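Local coordinates for protein gamma-glutamyltransferase 1 Threonine peptidase. MEROPS family T03 (Pseudomonas nitroreducens, PDB 7D9E) that transfers gamma-glutamyl groups from donor compounds to acceptors, a reaction used for theanine synthesis, probably through the threonine nucleophile of an Ntn-type enzyme, at residues A153-Q158 / L202-E207; R309-D313 / R340-V344; A122-P128 / D233-I237. All coordinates share one frame. Residue numbers count along the deposited sequence, not the author numbering.

How the contacts relate
Coming from the N terminus, the chain first lays down the loop 122-128, which waits more than a hundred residues for its partner 233-237. Inside the span closed by that meeting, contact 3, lies contact 1: helix 146-159 runs out and helix 200-212 comes back against it, so contact 1 is nested in contact 3. Contact 2 follows in series, bringing helix 297-317 together with the end of helix 334-343 near the C-terminal end of the model. The centres of contacts 1 and 3 are about 24 Å apart, whereas contacts 1 and 2 lie on opposite sides of the chain's centre, about 47 Å between centres. None of the three touches another.

Contact 1: residues A153-Q158 / L202-E207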
loop_
_atom_site.group_PDB
_atom_site.type_symbol
_atom_site.label_atom_id
_atom_site.label_comp_id
_atom_site.label_asym_id
_atom_site.label_seq_id
_atom_site.Cartn_x
_atom_site.Cartn_y
_atom_site.Cartn_z
ATOM N N ALA A 153 -13.875 16.412 4.115
ATOM C CA ALA A 153 -13.822 15.300 5.056
ATOM C C ALA A 153 -14.639 15.595 6.303
ATOM O O ALA A 153 -15.359 14.724 6.809
ATOM C CB ALA A 153 -12.368 15.020 5.428
ATOM N N ILE A 154 -14.538 16.812 6.833
ATOM C CA ILE A 154 -15.340 17.159 8.001
ATOM C C ILE A 154 -16.819 16.957 7.701
ATOM O O ILE A 154 -17.575 16.439 8.532
ATOM C CB ILE A 154 -15.041 18.601 8.439
ATOM C CG1 ILE A 154 -13.616 18.703 8.986
ATOM C CG2 ILE A 154 -16.034 19.068 9.487
ATOM C CD1 ILE A 154 -13.082 20.123 8.980
ATOM N N GLY A 155 -17.251 17.364 6.504
ATOM C CA GLY A 155 -18.653 17.226 6.144
ATOM C C GLY A 155 -19.107 15.781 6.084
ATOM O O GLY A 155 -20.173 15.448 6.592
ATOM N N TYR A 156 -18.290 14.903 5.488
ATOM C CA TYR A 156 -18.653 13.486 5.435
ATOM C C TYR A 156 -18.690 12.878 6.825
ATOM O O TYR A 156 -19.526 12.002 7.097
ATOM C CB TYR A 156 -17.721 12.685 4.514
ATOM C CG TYR A 156 -18.013 12.907 3.050
ATOM C CD1 TYR A 156 -19.242 12.543 2.502
ATOM C CD2 TYR A 156 -17.080 13.510 2.232
ATOM C CE1 TYR A 156 -19.517 12.766 1.173
ATOM C CE2 TYR A 156 -17.356 13.742 0.880
ATOM C CZ TYR A 156 -18.561 13.361 0.372
ATOM O OH TYR A 156 -18.848 13.584 -0.953
ATOM N N ALA A 157 -17.840 13.356 7.746
ATOM C CA ALA A 157 -17.906 12.850 9.112
ATOM C C ALA A 157 -19.159 13.342 9.819
ATOM O O ALA A 157 -19.819 12.575 10.531
ATOM C CB ALA A 157 -16.659 13.275 9.896
ATOM N N GLN A 158 -19.523 14.614 9.623
ATOM C CA GLN A 158 -20.680 15.184 10.304
ATOM C C GLN A 158 -22.004 14.626 9.786
ATOM O O GLN A 158 -22.890 14.287 10.580
ATOM C CB GLN A 158 -20.688 16.709 10.118
ATOM C CG GLN A 158 -19.652 17.431 10.926
ATOM C CD GLN A 158 -19.541 18.891 10.536
ATOM O OE1 GLN A 158 -20.123 19.333 9.536
ATOM N NE2 GLN A 158 -18.789 19.642 11.319
ATOM N N LEU A 202 -15.015 12.041 15.133
ATOM C CA LEU A 202 -13.992 12.204 14.110
ATOM C C LEU A 202 -14.124 13.553 13.420
ATOM O O LEU A 202 -13.113 14.167 13.060
ATOM C CB LEU A 202 -14.120 11.066 13.100
ATOM C CG LEU A 202 -13.096 11.030 11.975
ATOM C CD1 LEU A 202 -11.678 10.949 12.553
ATOM C CD2 LEU A 202 -13.370 9.888 11.013
ATOM N N ALA A 203 -15.351 14.028 13.218
ATOM C CA ALA A 203 -15.528 15.355 12.642
ATOM C C ALA A 203 -14.848 16.414 13.498
ATOM O O ALA A 203 -14.184 17.317 12.977
ATOM C CB ALA A 203 -17.010 15.673 12.490
ATOM N N LYS A 204 -15.001 16.322 14.817
ATOM C CA LYS A 204 -14.352 17.294 15.696
ATOM C C LYS A 204 -12.832 17.164 15.620
ATOM O O LYS A 204 -12.113 18.172 15.630
ATOM C CB LYS A 204 -14.861 17.132 17.129
ATOM C CG LYS A 204 -16.330 17.561 17.291
ATOM C CD LYS A 204 -16.867 17.289 18.696
ATOM N N THR A 205 -12.323 15.933 15.529
ATOM C CA THR A 205 -10.886 15.727 15.381
ATOM C C THR A 205 -10.377 16.385 14.106
ATOM O O THR A 205 -9.339 17.067 14.106
ATOM C CB THR A 205 -10.601 14.225 15.365
ATOM O OG1 THR A 205 -11.004 13.653 16.613
ATOM C CG2 THR A 205 -9.127 13.926 15.122
ATOM N N LEU A 206 -11.104 16.193 13.002
ATOM C CA LEU A 206 -10.705 16.800 11.739
ATOM C C LEU A 206 -10.796 18.318 11.777
ATOM O O LEU A 206 -10.006 18.992 11.099
ATOM C CB LEU A 206 -11.540 16.225 10.601
ATOM C CG LEU A 206 -11.242 14.747 10.325
ATOM C CD1 LEU A 206 -12.348 14.188 9.450
ATOM C CD2 LEU A 206 -9.896 14.581 9.657
ATOM N N GLU A 207 -11.743 18.876 12.545
ATOM C CA GLU A 207 -11.788 20.326 12.723
ATOM C C GLU A 207 -10.543 20.836 13.435
ATOM O O GLU A 207 -9.986 21.879 13.060
ATOM C CB GLU A 207 -13.047 20.744 13.487
ATOM C CG GLU A 207 -14.343 20.469 12.757
ATOM C CD GLU A 207 -15.547 21.064 13.466
ATOM O OE1 GLU A 207 -15.783 20.713 14.639
ATOM O OE2 GLU A 207 -16.251 21.894 12.850
HETATM O O HOH W 1 -17.911 18.775 13.939
#
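Leu-202 opens this helix-helix contact from its margin: its carbonyl carbon C is 4.3 Å from Ala-157 CB, while its CA-to-CB bond points sideways and its side chain packs on Ile-74 and on Phe-35 of the neighbouring chain. Next comes the tightest point. Ala-203 points its CB straight at the first helix and meets Ala-157 CB at 3.5 Å, with Gln-158 CG also 3.5 Å from Ala-203 CB. With only a methyl on each of Ala-157 and Ala-203, their CA atoms come within 4.9 Å. That accounts for the close approach of the short helical axes, 8.4 Å, in an antiparallel pair crossing at -162°. It is small-residue packing between helix 146-159 and helix 200-212, in the helical part of the large subunit and with no direct hydrogen bond between the segments. Thr-205 looks elsewhere, its OG1 hydrogen-bonded to Glu-201 O and to Ala-33 O of the neighbouring chain. One turn on from Ala-203, Leu-206 fills the gap beside the alanines: Ile-154 CG1 rests 3.6 Å from its CB, and its CD1 is 4.1 Å from Ala-153 CB and 4.4 Å from Ala-157 CB. Phe-62 and Val-66 of helix 53-67 also touch Leu-206. Glu-207 finishes the segment at the solvent edge. Its CG packs 3.9 Å from Ile-154 CG2, but its OE2 stays 3.7 Å from Gln-158 NE2, and water 1 bridges the two side chains instead, accepting from Gln-158 NE2 at 2.9 Å and donating weakly to Glu-207 OE1 at 3.0 Å.

Contact 2: residues R309-D313 / R340-V344; sequences RVFAD and RAGEV
Build 309-313 as regular helix. Segment 340-344 starts as helix, keeps negative phi and psi through Glu-343 (-78/-22), and then turns extended at Val-344 (-60/129). Set Arg-309 CA 7.1 Å from Arg-340 CA, the closest CA pair. Two arginines interleave with two acids, Glu-343 (m, t, chi3 24°) and Asp-313 (chi1 m), in a buried salt-bridge network. Arg-309 (chi1 m, chi2 p, then t) reaches across so that NE donates to Glu-343 OE1 at 2.9 Å; its NH1 pairs with Glu-305, and its NH2 with Ser-350 and with water 2 at 3.0 Å, which in turn donates to Glu-343 OE1 at 3.0 Å. Glu-343 O and Val-344 CA lie over one face of this guanidinium. Arg-340 (m, m, chi3 -91°) folds back, its CZ 3.6 Å from Arg-309 CG. Its NH1 holds Glu-343 OE2 at 2.8 Å, and its NH2 donates to Arg-309 O at 3.2 Å and also bonds Arg-356 O. Arg-340 NE donates to water 3 at 3.0 Å, a water 2.7 Å from Asp-313 OD2. Asp-313 OD1 faces Arg-340 NH2 at 3.2 Å through charge alone, since no N-H points at it; Gly-358 N bonds to OD1, while Tyr-336 OH and Gln-277 NE2 bond to OD2 beside water 3. Helix 271-284 packs against Val-310 and Ala-341, while Val-344 turns onto helix 297-317 one to two turns before Arg-309.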
loop_
_atom_site.group_PDB
_atom_site.type_symbol
_atom_site.label_atom_id
_atom_site.label_comp_id
_atom_site.label_asym_id
_atom_site.label_seq_id
_atom_site.Cartn_x
_atom_site.Cartn_y
_atom_site.Cartn_z
ATOM N N ARG A 309 12.801 -15.647 -6.687
ATOM C CA ARG A 309 14.082 -15.013 -6.393
ATOM C C ARG A 309 13.875 -13.671 -5.706
ATOM O O ARG A 309 14.632 -13.309 -4.799
ATOM C CB ARG A 309 14.884 -14.848 -7.686
ATOM C CG ARG A 309 15.675 -16.085 -8.088
ATOM C CD ARG A 309 14.769 -17.088 -8.791
ATOM N NE ARG A 309 15.432 -18.376 -8.964
ATOM C CZ ARG A 309 14.893 -19.417 -9.589
ATOM N NH1 ARG A 309 13.684 -19.313 -10.105
ATOM N NH2 ARG A 309 15.558 -20.562 -9.671
ATOM N N VAL A 310 12.856 -12.928 -6.121
ATOM C CA VAL A 310 12.524 -11.647 -5.505
ATOM C C VAL A 310 12.207 -11.828 -4.030
ATOM O O VAL A 310 12.685 -11.076 -3.168
ATOM C CB VAL A 310 11.354 -10.998 -6.266
ATOM C CG1 VAL A 310 10.825 -9.780 -5.516
ATOM C CG2 VAL A 310 11.789 -10.631 -7.651
ATOM N N PHE A 311 11.383 -12.831 -3.701
ATOM C CA PHE A 311 11.007 -12.991 -2.306
ATOM C C PHE A 311 12.137 -13.586 -1.481
ATOM O O PHE A 311 12.206 -13.333 -0.272
ATOM C CB PHE A 311 9.721 -13.792 -2.180
ATOM C CG PHE A 311 8.495 -12.937 -2.343
ATOM C CD1 PHE A 311 7.964 -12.268 -1.252
ATOM C CD2 PHE A 311 7.913 -12.756 -3.594
ATOM C CE1 PHE A 311 6.854 -11.452 -1.399
ATOM C CE2 PHE A 311 6.789 -11.927 -3.744
ATOM C CZ PHE A 311 6.264 -11.294 -2.647
ATOM N N ALA A 312 13.034 -14.359 -2.100
ATOM C CA ALA A 312 14.211 -14.811 -1.357
ATOM C C ALA A 312 15.040 -13.628 -0.868
ATOM O O ALA A 312 15.483 -13.605 0.292
ATOM C CB ALA A 312 15.076 -15.729 -2.221
ATOM N N ASP A 313 15.255 -12.634 -1.738
ATOM C CA ASP A 313 16.047 -11.466 -1.378
ATOM C C ASP A 313 15.311 -10.586 -0.373
ATOM O O ASP A 313 15.925 -10.040 0.561
ATOM C CB ASP A 313 16.351 -10.634 -2.622
ATOM C CG ASP A 313 17.401 -11.251 -3.520
ATOM O OD1 ASP A 313 17.919 -12.338 -3.193
ATOM O OD2 ASP A 313 17.726 -10.627 -4.559
ATOM N N ARG A 340 20.540 -13.419 -11.665
ATOM C CA ARG A 340 19.314 -13.990 -11.120
ATOM C C ARG A 340 18.369 -14.413 -12.233
ATOM O O ARG A 340 17.667 -15.422 -12.105
ATOM C CB ARG A 340 18.629 -12.992 -10.182
ATOM C CG ARG A 340 19.474 -12.668 -8.971
ATOM C CD ARG A 340 19.585 -13.867 -8.048
ATOM N NE ARG A 340 18.543 -13.889 -7.021
ATOM C CZ ARG A 340 18.401 -14.859 -6.124
ATOM N NH1 ARG A 340 19.191 -15.925 -6.150
ATOM N NH2 ARG A 340 17.472 -14.755 -5.190
ATOM N N ALA A 341 18.337 -13.652 -13.332
ATOM C CA ALA A 341 17.522 -14.041 -14.477
ATOM C C ALA A 341 17.956 -15.391 -15.018
ATOM O O ALA A 341 17.121 -16.167 -15.496
ATOM C CB ALA A 341 17.628 -12.995 -15.580
ATOM N N GLY A 342 19.253 -15.689 -14.957
ATOM C CA GLY A 342 19.745 -16.973 -15.416
ATOM C C GLY A 342 19.208 -18.155 -14.645
ATOM O O GLY A 342 19.221 -19.279 -15.169
ATOM N N GLU A 343 18.728 -17.929 -13.417
ATOM C CA GLU A 343 18.206 -19.004 -12.586
ATOM C C GLU A 343 16.800 -19.420 -12.993
ATOM O O GLU A 343 16.370 -20.529 -12.654
ATOM C CB GLU A 343 18.121 -18.558 -11.124
ATOM C CG GLU A 343 19.447 -18.228 -10.468
ATOM C CD GLU A 343 19.288 -17.912 -8.989
ATOM O OE1 GLU A 343 18.294 -18.371 -8.356
ATOM O OE2 GLU A 343 20.146 -17.186 -8.457
ATOM N N VAL A 344 16.070 -18.539 -13.679
ATOM C CA VAL A 344 14.691 -18.821 -14.046
ATOM C C VAL A 344 14.638 -20.062 -14.923
ATOM O O VAL A 344 15.351 -20.171 -15.931
ATOM C CB VAL A 344 14.089 -17.606 -14.763
ATOM C CG1 VAL A 344 12.767 -17.975 -15.444
ATOM C CG2 VAL A 344 13.887 -16.469 -13.774
HETATM O O HOH W 2 17.721 -21.286 -7.763
HETATM O O HOH W 3 16.633 -11.633 -6.851
#

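Contact 3: residues A122-P128 / D233-I237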
loop_
_atom_site.group_PDB
_atom_site.type_symbol
_atom_site.label_atom_id
_atom_site.label_comp_id
_atom_site.label_asym_id
_atom_site.label_seq_id
_atom_site.Cartn_x
_atom_site.Cartn_y
_atom_site.Cartn_z
ATOM N N ALA A 122 -4.020 -2.580 21.453
ATOM C CA ALA A 122 -3.223 -1.359 21.393
ATOM C C ALA A 122 -1.739 -1.640 21.182
ATOM O O ALA A 122 -1.032 -0.805 20.608
ATOM C CB ALA A 122 -3.423 -0.508 22.646
ATOM N N LYS A 123 -1.249 -2.793 21.631
ATOM C CA LYS A 123 0.166 -3.097 21.446
ATOM C C LYS A 123 0.518 -3.406 19.993
ATOM O O LYS A 123 1.710 -3.482 19.664
ATOM C CB LYS A 123 0.562 -4.253 22.345
ATOM C CG LYS A 123 0.453 -3.918 23.830
ATOM C CD LYS A 123 1.323 -4.861 24.649
ATOM C CE LYS A 123 1.193 -4.611 26.155
ATOM N NZ LYS A 123 0.324 -5.630 26.786
ATOM N N ALA A 124 -0.477 -3.549 19.115
ATOM C CA ALA A 124 -0.235 -3.790 17.701
ATOM C C ALA A 124 0.074 -2.520 16.918
ATOM O O ALA A 124 0.421 -2.618 15.730
ATOM C CB ALA A 124 -1.461 -4.473 17.085
ATOM N N ALA A 125 -0.038 -1.343 17.532
ATOM C CA ALA A 125 0.029 -0.091 16.798
ATOM C C ALA A 125 1.436 0.492 16.726
ATOM O O ALA A 125 2.155 0.553 17.735
ATOM C CB ALA A 125 -0.902 0.939 17.437
ATOM N N GLY A 126 1.810 0.938 15.530
ATOM C CA GLY A 126 2.920 1.853 15.387
ATOM C C GLY A 126 2.474 3.298 15.546
ATOM O O GLY A 126 1.283 3.607 15.529
ATOM N N VAL A 127 3.451 4.192 15.700
ATOM C CA VAL A 127 3.155 5.614 15.846
ATOM C C VAL A 127 2.598 6.135 14.521
ATOM O O VAL A 127 3.281 6.010 13.491
ATOM C CB VAL A 127 4.409 6.396 16.260
ATOM C CG1 VAL A 127 4.057 7.861 16.399
ATOM C CG2 VAL A 127 5.014 5.822 17.552
ATOM N N PRO A 128 1.388 6.708 14.483
ATOM C CA PRO A 128 0.791 7.073 13.180
ATOM C C PRO A 128 1.547 8.192 12.475
ATOM O O PRO A 128 1.974 9.161 13.101
ATOM C CB PRO A 128 -0.620 7.538 13.552
ATOM C CG PRO A 128 -0.943 6.831 14.846
ATOM C CD PRO A 128 0.397 6.803 15.583
ATOM N N ASP A 233 -5.685 0.836 27.558
ATOM C CA ASP A 233 -5.599 -0.445 26.875
ATOM C C ASP A 233 -4.234 -1.118 27.010
ATOM O O ASP A 233 -4.003 -2.148 26.367
ATOM C CB ASP A 233 -5.909 -0.276 25.387
ATOM C CG ASP A 233 -7.372 -0.009 25.117
ATOM O OD1 ASP A 233 -8.198 -0.198 26.033
ATOM O OD2 ASP A 233 -7.694 0.417 23.988
ATOM N N GLY A 234 -3.323 -0.558 27.800
ATOM C CA GLY A 234 -2.002 -1.149 27.943
ATOM C C GLY A 234 -1.095 -0.980 26.736
ATOM O O GLY A 234 -0.236 -1.830 26.489
ATOM N N GLY A 235 -1.255 0.098 25.979
ATOM C CA GLY A 235 -0.424 0.334 24.822
ATOM C C GLY A 235 0.911 0.951 25.197
ATOM O O GLY A 235 1.210 1.225 26.362
ATOM N N LEU A 236 1.718 1.195 24.164
ATOM C CA LEU A 236 3.094 1.633 24.359
ATOM C C LEU A 236 3.321 3.071 23.927
ATOM O O LEU A 236 4.303 3.678 24.358
ATOM C CB LEU A 236 4.021 0.763 23.506
ATOM C CG LEU A 236 4.300 -0.651 23.973
ATOM C CD1 LEU A 236 3.058 -1.493 23.872
ATOM C CD2 LEU A 236 5.391 -1.260 23.094
ATOM N N ILE A 237 2.452 3.626 23.088
ATOM C CA ILE A 237 2.695 4.941 22.517
ATOM C C ILE A 237 2.549 6.000 23.595
ATOM O O ILE A 237 1.584 5.993 24.378
ATOM C CB ILE A 237 1.750 5.197 21.345
ATOM C CG1 ILE A 237 2.094 4.212 20.224
ATOM C CG2 ILE A 237 1.896 6.625 20.804
ATOM C CD1 ILE A 237 1.107 4.237 19.095
HETATM O O HOH W 4 1.277 0.475 21.441
HETATM O O HOH W 5 -5.481 -3.489 23.744
#
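Ile-237 has the largest buried area of any residue in this contact. In its m,t rotamer it lays CD1 along the extended run 125-128, 3.6 Å from Gly-126 O, 4.2 Å from Ala-125 CB and 4.4 Å from Pro-128 CD, while its CG1 lies 4.3 Å from Val-127 CG2, Val-127 itself being t. At the other end Ala-122 CB packs against both Asp-233 CB at 3.7 Å and Gly-235 CA at 3.8 Å; a CB on Gly-235 would crowd that methyl. Asp-233 (chi1 m) takes its carboxylate off to Gln-229. Lys-123 has chi1 m, is trans at chi2 and chi3, then turns at chi4 (102°), so that CE, 3.1 Å from Gly-234 O, comes closer to that carbonyl than NZ does at 3.9 Å. Leu-236, m then p, brings CD1 to 3.6 Å from Lys-123 CG. The backbones do not bond directly. Water 4 accepts from Leu-236 N (2.9 Å) and donates to Ala-122 O (2.8 Å); water 5 accepts from Ala-122 N (2.9 Å) and donates to Asp-233 O (3.3 Å). A short 3-10 turn, 122-124, lies against a Schellman motif in which Gly-234, at positive phi, ends helix 221-233. The bound DON is about 11 Å from the side-chain position of Gly-126, so the contact lies near the ligand without touching it; Gly-126 N is hydrogen-bonded to Asn-38 OD1 of the neighbouring chain. Met-230 of helix 221-233 touches both Ala-122 and Ile-237, helix 239-244 meets Val-127, and the two loops lead on into helix 130-141 and helix 239-244.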